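Local coordinates for protein beta-lactamase (Nostoc sp., PDB 6NHS) that probably hydrolyses the amide bond of the beta-lactam ring in penicillin-type antibiotics as a class D serine beta-lactamase, at residues A84-D89 with Y116-R121. Residues are numbered along the deposited sequence; the frame is centred on the assembly and turned at random.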
loop_
_atom_site.group_PDB
_atom_site.type_symbol
_atom_site.label_atom_id
_atom_site.label_comp_id
_atom_site.label_asym_id
_atom_site.label_seq_id
_atom_site.Cartn_x
_atom_site.Cartn_y
_atom_site.Cartn_z
ATOM N N ALA A 84 15.837 -6.478 11.672
ATOM C CA ALA A 84 15.406 -7.236 12.840
ATOM C C ALA A 84 14.513 -8.397 12.412
ATOM O O ALA A 84 13.644 -8.250 11.545
ATOM C CB ALA A 84 14.663 -6.322 13.828
ATOM N N ILE A 85 14.727 -9.555 13.031
ATOM C CA ILE A 85 14.096 -10.806 12.614
ATOM C C ILE A 85 12.874 -11.073 13.478
ATOM O O ILE A 85 12.911 -10.891 14.701
ATOM C CB ILE A 85 15.088 -11.985 12.710
ATOM C CG1 ILE A 85 16.185 -11.866 11.647
ATOM C CG2 ILE A 85 14.354 -13.330 12.568
ATOM C CD1 ILE A 85 17.367 -12.806 11.896
ATOM N N LEU A 86 11.782 -11.489 12.841
ATOM C CA LEU A 86 10.735 -12.245 13.512
ATOM C C LEU A 86 10.758 -13.661 12.955
ATOM O O LEU A 86 10.898 -13.856 11.740
ATOM C CB LEU A 86 9.354 -11.615 13.313
ATOM C CG LEU A 86 9.095 -10.227 13.905
ATOM C CD1 LEU A 86 7.647 -9.795 13.610
ATOM C CD2 LEU A 86 9.371 -10.196 15.401
ATOM N N THR A 87 10.642 -14.648 13.835
ATOM C CA THR A 87 10.803 -16.025 13.397
ATOM C C THR A 87 9.465 -16.649 13.017
ATOM O O THR A 87 8.418 -16.361 13.604
ATOM C CB THR A 87 11.491 -16.872 14.473
ATOM O OG1 THR A 87 10.826 -16.713 15.737
ATOM C CG2 THR A 87 12.962 -16.473 14.614
ATOM N N TRP A 88 9.520 -17.518 12.015
ATOM C CA TRP A 88 8.357 -18.299 11.617
ATOM C C TRP A 88 7.913 -19.210 12.760
ATOM O O TRP A 88 8.741 -19.805 13.459
ATOM C CB TRP A 88 8.731 -19.103 10.368
ATOM C CG TRP A 88 7.746 -20.104 9.881
ATOM C CD1 TRP A 88 6.420 -19.910 9.647
ATOM C CD2 TRP A 88 8.033 -21.453 9.501
ATOM N NE1 TRP A 88 5.853 -21.074 9.175
ATOM C CE2 TRP A 88 6.827 -22.032 9.073
ATOM C CE3 TRP A 88 9.195 -22.236 9.504
ATOM C CZ2 TRP A 88 6.745 -23.359 8.641
ATOM C CZ3 TRP A 88 9.110 -23.559 9.080
ATOM C CH2 TRP A 88 7.893 -24.102 8.652
ATOM N N ASP A 89 6.592 -19.320 12.959
ATOM C CA ASP A 89 6.052 -20.146 14.038
ATOM C C ASP A 89 5.936 -21.626 13.676
ATOM O O ASP A 89 5.389 -22.399 14.474
ATOM C CB ASP A 89 4.684 -19.619 14.489
ATOM C CG ASP A 89 3.625 -19.689 13.396
ATOM O OD1 ASP A 89 3.894 -20.214 12.289
ATOM O OD2 ASP A 89 2.505 -19.205 13.656
ATOM N N TYR A 116 3.291 -9.097 9.799
ATOM C CA TYR A 116 2.608 -7.856 10.137
ATOM C C TYR A 116 1.501 -8.061 11.158
ATOM O O TYR A 116 1.131 -7.108 11.851
ATOM C CB TYR A 116 2.081 -7.216 8.858
ATOM C CG TYR A 116 3.175 -6.472 8.136
ATOM C CD1 TYR A 116 3.375 -5.122 8.364
ATOM C CD2 TYR A 116 4.034 -7.129 7.262
ATOM C CE1 TYR A 116 4.378 -4.434 7.725
ATOM C CE2 TYR A 116 5.051 -6.450 6.619
ATOM C CZ TYR A 116 5.214 -5.100 6.854
ATOM O OH TYR A 116 6.211 -4.401 6.218
ATOM N N GLN A 117 0.972 -9.279 11.285
ATOM C CA GLN A 117 0.034 -9.543 12.369
ATOM C C GLN A 117 0.736 -9.509 13.723
ATOM O O GLN A 117 0.170 -9.023 14.711
ATOM C CB GLN A 117 -0.666 -10.880 12.143
ATOM C CG GLN A 117 -1.683 -10.845 11.002
ATOM C CD GLN A 117 -2.297 -12.206 10.744
ATOM O OE1 GLN A 117 -1.586 -13.195 10.570
ATOM N NE2 GLN A 117 -3.620 -12.267 10.744
ATOM N N VAL A 118 1.973 -10.014 13.794
ATOM C CA VAL A 118 2.753 -9.876 15.026
ATOM C C VAL A 118 2.966 -8.400 15.347
ATOM O O VAL A 118 2.783 -7.964 16.490
ATOM C CB VAL A 118 4.099 -10.618 14.909
ATOM C CG1 VAL A 118 4.952 -10.365 16.157
ATOM C CG2 VAL A 118 3.884 -12.113 14.696
ATOM N N LEU A 119 3.349 -7.610 14.336
ATOM C CA LEU A 119 3.594 -6.187 14.567
ATOM C C LEU A 119 2.354 -5.505 15.129
ATOM O O LEU A 119 2.444 -4.734 16.091
ATOM C CB LEU A 119 4.030 -5.505 13.272
ATOM C CG LEU A 119 5.351 -5.959 12.634
ATOM C CD1 LEU A 119 5.651 -5.101 11.413
ATOM C CD2 LEU A 119 6.509 -5.878 13.633
ATOM N N ALA A 120 1.183 -5.803 14.558
ATOM C CA ALA A 120 -0.050 -5.162 15.003
ATOM C C ALA A 120 -0.392 -5.544 16.436
ATOM O O ALA A 120 -0.826 -4.693 17.221
ATOM C CB ALA A 120 -1.197 -5.529 14.060
ATOM N N ARG A 121 -0.221 -6.824 16.792
ATOM C CA ARG A 121 -0.487 -7.250 18.162
ATOM C C ARG A 121 0.426 -6.536 19.144
ATOM O O ARG A 121 -0.015 -6.115 20.221
ATOM C CB ARG A 121 -0.322 -8.767 18.300
ATOM C CG ARG A 121 -1.339 -9.599 17.539
ATOM C CD ARG A 121 -1.102 -11.117 17.753
ATOM N NE ARG A 121 -1.770 -11.868 16.700
ATOM C CZ ARG A 121 -1.156 -12.584 15.765
ATOM N NH1 ARG A 121 0.167 -12.712 15.767
ATOM N NH2 ARG A 121 -1.881 -13.196 14.835
#
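Leu86 makes its closest approaches to residues 116-121 through one methyl, CD1, and that methyl meets both Val118 and Leu119. On Val118 it sits 3.8 Å from CG1 and 3.9 Å from CB, so the methyl lies against the branch point as well as one arm of the valine. The leucine and valine side chains pass alongside one another, each pointing the opposite way. Val118 holds CG1 anti to its backbone N (chi1 175°), which turns this methyl to the Leu86 side of the helix. The second apolar touch is looser: Leu86 CD1 stands 4.1 Å from Leu119 CD2, the methyl with which Leu119 leans in from its position one residue further along the helix.

No hydrogen bond or salt bridge joins residues 84-89 to 116-121, and the nearest backbone pair, Leu86 and Val118, keeps 8.5 Å between CA atoms. Several polar groups of both segments bond outside the pair; Leu86, for one, pairs by its backbone with Thr102, in the small two-stranded antiparallel sheet of 85-86 and 102-103.

Leu86 also packs on Trp114 and Phe115, further back on helix 113-123, whereas the buried Leu119 continues inward to Ile79, Ile104 and Ala73, the last on helix 65-76. The start of helix 65-76 carries a probable SxxK motif that includes Lys66, as in serine beta-lactamases; Leu119 lies near the motif residues but does not touch them.

With about 110 Å² buried in all, the contact is modest dispersion packing, partly buried and about 18 Å from the centre of the chain. It joins the two-stranded sheet to helix 113-123, and across the two segments the fit rests on methyl contacts, with no directional bond.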